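Local coordinates for uncharacterized protein (Methanothermobacter thermautotrophicus, PDB 1L1S), which is of unknown function but belongs to the DsrE/DsrF-like family, whose better-known members take part in sulfur relay and sulfur oxidation, at residues G57-L62 with D85-V90; V40-G45 with G98-R103. All coordinates share one frame; numbering follows the deposited sequence.

Contact 1. Residues G57-L62 with D85-V90; sequences GDVSEL and DLLEGV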
loop_
_atom_site.group_PDB
_atom_site.type_symbol
_atom_site.label_atom_id
_atom_site.label_comp_id
_atom_site.label_asym_id
_atom_site.label_seq_id
_atom_site.Cartn_x
_atom_site.Cartn_y
_atom_site.Cartn_z
ATOM N N GLY A 57 -8.653 23.637 -3.774
ATOM C CA GLY A 57 -7.924 24.556 -2.919
ATOM C C GLY A 57 -6.728 23.850 -2.297
ATOM O O GLY A 57 -5.603 24.366 -2.312
ATOM N N ASP A 58 -6.966 22.655 -1.756
ATOM C CA ASP A 58 -5.897 21.885 -1.136
ATOM C C ASP A 58 -4.837 21.521 -2.168
ATOM O O ASP A 58 -3.635 21.665 -1.915
ATOM C CB ASP A 58 -6.456 20.615 -0.479
ATOM C CG ASP A 58 -7.197 20.907 0.817
ATOM O OD1 ASP A 58 -6.670 21.681 1.640
ATOM O OD2 ASP A 58 -8.298 20.357 1.022
ATOM N N VAL A 59 -5.270 21.076 -3.342
ATOM C CA VAL A 59 -4.299 20.712 -4.372
ATOM C C VAL A 59 -3.470 21.897 -4.866
ATOM O O VAL A 59 -2.253 21.786 -4.989
ATOM C CB VAL A 59 -4.978 20.031 -5.572
ATOM C CG1 VAL A 59 -3.986 19.831 -6.696
ATOM C CG2 VAL A 59 -5.529 18.701 -5.147
ATOM N N SER A 60 -4.112 23.034 -5.134
ATOM C CA SER A 60 -3.355 24.189 -5.620
ATOM C C SER A 60 -2.377 24.679 -4.559
ATOM O O SER A 60 -1.225 24.986 -4.862
ATOM C CB SER A 60 -4.284 25.331 -6.031
ATOM O OG SER A 60 -4.761 26.028 -4.894
ATOM N N GLU A 61 -2.827 24.733 -3.310
ATOM C CA GLU A 61 -1.958 25.183 -2.234
ATOM C C GLU A 61 -0.707 24.319 -2.070
ATOM O O GLU A 61 0.399 24.847 -1.973
ATOM C CB GLU A 61 -2.713 25.208 -0.912
ATOM C CG GLU A 61 -1.806 25.463 0.269
ATOM C CD GLU A 61 -2.563 25.544 1.571
ATOM O OE1 GLU A 61 -1.916 25.805 2.609
ATOM O OE2 GLU A 61 -3.805 25.351 1.556
ATOM N N LEU A 62 -0.875 22.995 -2.033
ATOM C CA LEU A 62 0.277 22.103 -1.871
ATOM C C LEU A 62 1.218 22.147 -3.066
ATOM O O LEU A 62 2.422 21.899 -2.938
ATOM C CB LEU A 62 -0.186 20.661 -1.628
ATOM C CG LEU A 62 -0.818 20.434 -0.252
ATOM C CD1 LEU A 62 -1.507 19.088 -0.174
ATOM C CD2 LEU A 62 0.256 20.542 0.789
ATOM N N ASP A 85 -9.068 19.278 -18.429
ATOM C CA ASP A 85 -9.968 19.054 -17.300
ATOM C C ASP A 85 -9.248 19.144 -15.947
ATOM O O ASP A 85 -9.890 19.263 -14.905
ATOM C CB ASP A 85 -10.630 17.672 -17.405
ATOM C CG ASP A 85 -11.379 17.467 -18.716
ATOM O OD1 ASP A 85 -12.229 18.315 -19.071
ATOM O OD2 ASP A 85 -11.118 16.448 -19.387
ATOM N N LEU A 86 -7.918 19.094 -15.970
ATOM C CA LEU A 86 -7.124 19.128 -14.746
ATOM C C LEU A 86 -6.812 20.516 -14.230
ATOM O O LEU A 86 -6.650 21.463 -15.001
ATOM C CB LEU A 86 -5.806 18.378 -14.954
ATOM C CG LEU A 86 -5.963 16.957 -15.483
ATOM C CD1 LEU A 86 -4.639 16.485 -16.019
ATOM C CD2 LEU A 86 -6.486 16.035 -14.386
ATOM N N LEU A 87 -6.726 20.620 -12.908
ATOM C CA LEU A 87 -6.400 21.876 -12.247
ATOM C C LEU A 87 -5.000 22.304 -12.702
ATOM O O LEU A 87 -4.167 21.463 -13.036
ATOM C CB LEU A 87 -6.418 21.668 -10.731
ATOM C CG LEU A 87 -6.302 22.910 -9.845
ATOM C CD1 LEU A 87 -7.620 23.672 -9.856
ATOM C CD2 LEU A 87 -5.941 22.490 -8.421
ATOM N N GLU A 88 -4.747 23.607 -12.726
ATOM C CA GLU A 88 -3.443 24.117 -13.136
ATOM C C GLU A 88 -2.370 23.683 -12.143
ATOM O O GLU A 88 -2.588 23.697 -10.928
ATOM C CB GLU A 88 -3.464 25.646 -13.210
ATOM C CG GLU A 88 -3.785 26.319 -11.881
ATOM C CD GLU A 88 -3.639 27.841 -11.927
ATOM O OE1 GLU A 88 -2.484 28.338 -11.970
ATOM O OE2 GLU A 88 -4.684 28.538 -11.920
ATOM N N GLY A 89 -1.210 23.301 -12.657
ATOM C CA GLY A 89 -0.142 22.875 -11.777
ATOM C C GLY A 89 -0.030 21.368 -11.727
ATOM O O GLY A 89 1.020 20.825 -11.391
ATOM N N VAL A 90 -1.120 20.682 -12.051
ATOM C CA VAL A 90 -1.118 19.228 -12.059
ATOM C C VAL A 90 -0.426 18.759 -13.322
ATOM O O VAL A 90 -0.754 19.217 -14.420
ATOM C CB VAL A 90 -2.554 18.649 -12.059
ATOM C CG1 VAL A 90 -2.496 17.114 -12.018
ATOM C CG2 VAL A 90 -3.332 19.188 -10.870
#

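Contact 2. Residues V40-G45 with G98-R103; sequences VAYSMG and GHIVRR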
loop_
_atom_site.group_PDB
_atom_site.type_symbol
_atom_site.label_atom_id
_atom_site.label_comp_id
_atom_site.label_asym_id
_atom_site.label_seq_id
_atom_site.Cartn_x
_atom_site.Cartn_y
_atom_site.Cartn_z
ATOM N N VAL A 40 0.757 10.548 -6.970
ATOM C CA VAL A 40 0.276 9.894 -8.169
ATOM C C VAL A 40 -1.141 9.388 -7.946
ATOM O O VAL A 40 -1.388 8.529 -7.090
ATOM C CB VAL A 40 1.167 8.694 -8.555
ATOM C CG1 VAL A 40 0.607 8.011 -9.813
ATOM C CG2 VAL A 40 2.593 9.158 -8.790
ATOM N N ALA A 41 -2.064 9.920 -8.736
ATOM C CA ALA A 41 -3.459 9.556 -8.631
ATOM C C ALA A 41 -3.947 8.958 -9.937
ATOM O O ALA A 41 -3.722 9.534 -11.008
ATOM C CB ALA A 41 -4.282 10.788 -8.298
ATOM N N TYR A 42 -4.586 7.795 -9.867
ATOM C CA TYR A 42 -5.138 7.197 -11.073
ATOM C C TYR A 42 -6.508 6.605 -10.751
ATOM O O TYR A 42 -6.939 6.644 -9.601
ATOM C CB TYR A 42 -4.167 6.180 -11.701
ATOM C CG TYR A 42 -3.767 4.986 -10.859
ATOM C CD1 TYR A 42 -4.601 3.870 -10.748
ATOM C CD2 TYR A 42 -2.529 4.947 -10.218
ATOM C CE1 TYR A 42 -4.205 2.737 -10.024
ATOM C CE2 TYR A 42 -2.122 3.819 -9.486
ATOM C CZ TYR A 42 -2.966 2.720 -9.395
ATOM O OH TYR A 42 -2.574 1.603 -8.671
ATOM N N SER A 43 -7.190 6.084 -11.767
ATOM C CA SER A 43 -8.539 5.555 -11.615
ATOM C C SER A 43 -9.391 6.654 -10.986
ATOM O O SER A 43 -9.216 7.838 -11.295
ATOM C CB SER A 43 -8.548 4.303 -10.739
ATOM O OG SER A 43 -9.870 3.792 -10.592
HETATM N N MSE A 44 -10.293 6.283 -10.090
HETATM C CA MSE A 44 -11.168 7.257 -9.450
HETATM C C MSE A 44 -10.373 8.366 -8.776
HETATM O O MSE A 44 -10.852 9.491 -8.633
HETATM C CB MSE A 44 -12.063 6.551 -8.435
HETATM C CG MSE A 44 -13.032 5.569 -9.085
HETATM SE SE MSE A 44 -14.102 6.483 -10.439
HETATM C CE MSE A 44 -15.339 7.374 -9.217
ATOM N N GLY A 45 -9.152 8.036 -8.371
ATOM C CA GLY A 45 -8.292 9.012 -7.728
ATOM C C GLY A 45 -8.032 10.271 -8.544
ATOM O O GLY A 45 -7.791 11.337 -7.980
ATOM N N GLY A 98 3.358 2.999 -13.756
ATOM C CA GLY A 98 4.694 3.030 -14.322
ATOM C C GLY A 98 5.544 4.098 -13.641
ATOM O O GLY A 98 6.682 3.845 -13.270
ATOM N N HIS A 99 4.992 5.294 -13.470
ATOM C CA HIS A 99 5.734 6.370 -12.826
ATOM C C HIS A 99 6.123 5.939 -11.406
ATOM O O HIS A 99 7.250 6.162 -10.976
ATOM C CB HIS A 99 4.910 7.660 -12.772
ATOM C CG HIS A 99 5.685 8.837 -12.259
ATOM N ND1 HIS A 99 6.766 9.365 -12.935
ATOM C CD2 HIS A 99 5.570 9.555 -11.115
ATOM C CE1 HIS A 99 7.284 10.356 -12.228
ATOM N NE2 HIS A 99 6.577 10.491 -11.120
ATOM N N ILE A 100 5.189 5.314 -10.691
ATOM C CA ILE A 100 5.460 4.841 -9.335
ATOM C C ILE A 100 6.598 3.812 -9.341
ATOM O O ILE A 100 7.507 3.877 -8.511
ATOM C CB ILE A 100 4.204 4.207 -8.700
ATOM C CG1 ILE A 100 3.129 5.277 -8.476
ATOM C CG2 ILE A 100 4.553 3.564 -7.360
ATOM C CD1 ILE A 100 1.793 4.709 -7.924
ATOM N N VAL A 101 6.569 2.885 -10.292
ATOM C CA VAL A 101 7.615 1.878 -10.366
ATOM C C VAL A 101 8.960 2.509 -10.703
ATOM O O VAL A 101 9.987 2.144 -10.126
ATOM C CB VAL A 101 7.271 0.765 -11.396
ATOM C CG1 VAL A 101 8.497 -0.114 -11.658
ATOM C CG2 VAL A 101 6.125 -0.099 -10.857
ATOM N N ARG A 102 8.962 3.466 -11.622
ATOM C CA ARG A 102 10.214 4.134 -11.981
ATOM C C ARG A 102 10.768 4.860 -10.754
ATOM O O ARG A 102 11.948 4.785 -10.450
ATOM C CB ARG A 102 9.984 5.161 -13.095
ATOM C CG ARG A 102 9.584 4.563 -14.437
ATOM C CD ARG A 102 9.755 5.586 -15.549
ATOM N NE ARG A 102 9.534 4.984 -16.861
ATOM C CZ ARG A 102 8.341 4.825 -17.426
ATOM N NH1 ARG A 102 7.246 5.229 -16.800
ATOM N NH2 ARG A 102 8.245 4.248 -18.615
ATOM N N ARG A 103 9.889 5.570 -10.060
ATOM C CA ARG A 103 10.286 6.321 -8.884
ATOM C C ARG A 103 10.877 5.399 -7.814
ATOM O O ARG A 103 11.960 5.654 -7.294
ATOM C CB ARG A 103 9.078 7.077 -8.342
ATOM C CG ARG A 103 9.366 8.493 -7.945
ATOM C CD ARG A 103 9.134 9.540 -9.049
ATOM N NE ARG A 103 10.292 9.767 -9.893
ATOM C CZ ARG A 103 10.521 10.886 -10.588
ATOM N NH1 ARG A 103 9.684 11.911 -10.546
ATOM N NH2 ARG A 103 11.589 10.971 -11.357
#

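Contact 1. Residues G57-L62 with D85-V90
Leu87 reaches from the loop ahead of strand 91-93 to helix 56-64 with one methyl group, CD2, which carries most of the contact. Leu87 CD2 lies 3.7 Å from Val59 CG1, and its distance to the backbone Ser60 N is 3.8 Å, so the methyl rests where the side chain of Val59 meets the helix backbone of the next residue. Of the Ser60 side chain, CB takes part, 4.1 Å from Leu87 CD2. The side chains of Val59 and Leu87 pass alongside each other in opposite directions. Val59 CG1 also looks toward the end of the loop, where Val90 CG2 stands 4.3 Å away, a looser touch. Leu87 carries its CG opposite the backbone N (chi1 -171°), which extends the branch from the loop to the helix.

Behind this first shell, a type II beta turn from Leu87 to Val90, closed by a 3.3 Å hydrogen bond from Val90 N to Leu87 O, brings the two apolar loop residues to the same helix side chain. Gly89 occupies the turn position with positive phi (101°). On the helix, Ser60 OG donates a hydrogen bond to Gly57 O (3.2 Å), bent at the carbonyl (C=O...OG 118°) and tilted out of the carbonyl plane. It shares that carbonyl with Glu61 N, both donors coming from one face of the plane. Farther out, Val59 touches Phe69 of strand 68-72, Val90 packs on Leu49, and the backbone of Leu87 is hydrogen-bonded to that of Leu49.

No hydrogen bond or ion pair crosses between the segments. The contact joins helix 56-64 to the loop entering strand 91-93, the neighbour of strand 68-72 in a parallel alpha/beta sheet. Cohesion comes from dispersion and burial of aliphatic surface, while directional bonding shapes the turn and the helix separately.

Contact 2. Residues V40-G45 with G98-R103
Val40, near the C-terminal end of strand 35-41, and Ile100 of helix 96-105 form the aliphatic centre of the contact. Both valine methyls take part: CG2 of Val40 is 3.9 Å from Ile100 CG1, and CG1 of Val40 is 4.0 Å from Ile100 CD1. The isoleucine chain thus lies against the whole branched end of the valine, the two side chains running at a slant to each other. Ile100 CG1 stands opposite the carbonyl carbon (chi1 -67°) and its chain is extended beyond that (chi2 176°), which takes CD1 on to Tyr42, two residues along and on the same face as Val40.

Two rings are met at their edges. Ile100 CD1 approaches Tyr42 CE2 at 4.3 Å, close to the plane of the phenol ring. At the other end of the patch, Val40 CG2 lies in the plane of the imidazole of His99, 3.8 Å from CD2. The tyrosine ring also meets that of His9, their planes inclined by about 30°.

Polar groups lie around this patch. NE2 of His99 is hydrogen-bonded to Glu38 on the same strand as Val40, and Arg103 forms salt bridges with Glu38 and Glu106. Across the subunit boundary, Arg102 pairs with Asp31 of the second subunit, whose Ile111 also packs on Ile100.

Strand-to-helix packing of this kind is characteristic of a parallel alpha/beta sheet covered by helices, and here the helix touches a neighbouring subunit as well. Between the segments themselves, cohesion is apolar. The hydrogen bond to Glu38 probably fixes the rotation of the imidazole, leaving its CD2 edge against the valine.

In the fold
From the N terminus, strand 4-10 and helix 15-31 lead into strand 35-41, at whose end contact 2 begins. Next comes helix 56-64, where contact 1 opens; the chain then passes through strand 68-72 and helix 73-78 before the loop 85-90 closes it. Strand 91-93 follows, and helix 96-105 closes contact 2. The shorter loop is therefore wholly enclosed within the longer one, without crossing. Contact 1 ties a helix to the approach to the strand at one edge of this chain's sheet, whereas contact 2 ties an inner strand to a helix. Their centres lie about 17 Å apart, on opposite sides of the chain's centre, with nearest atoms about 8 Å apart.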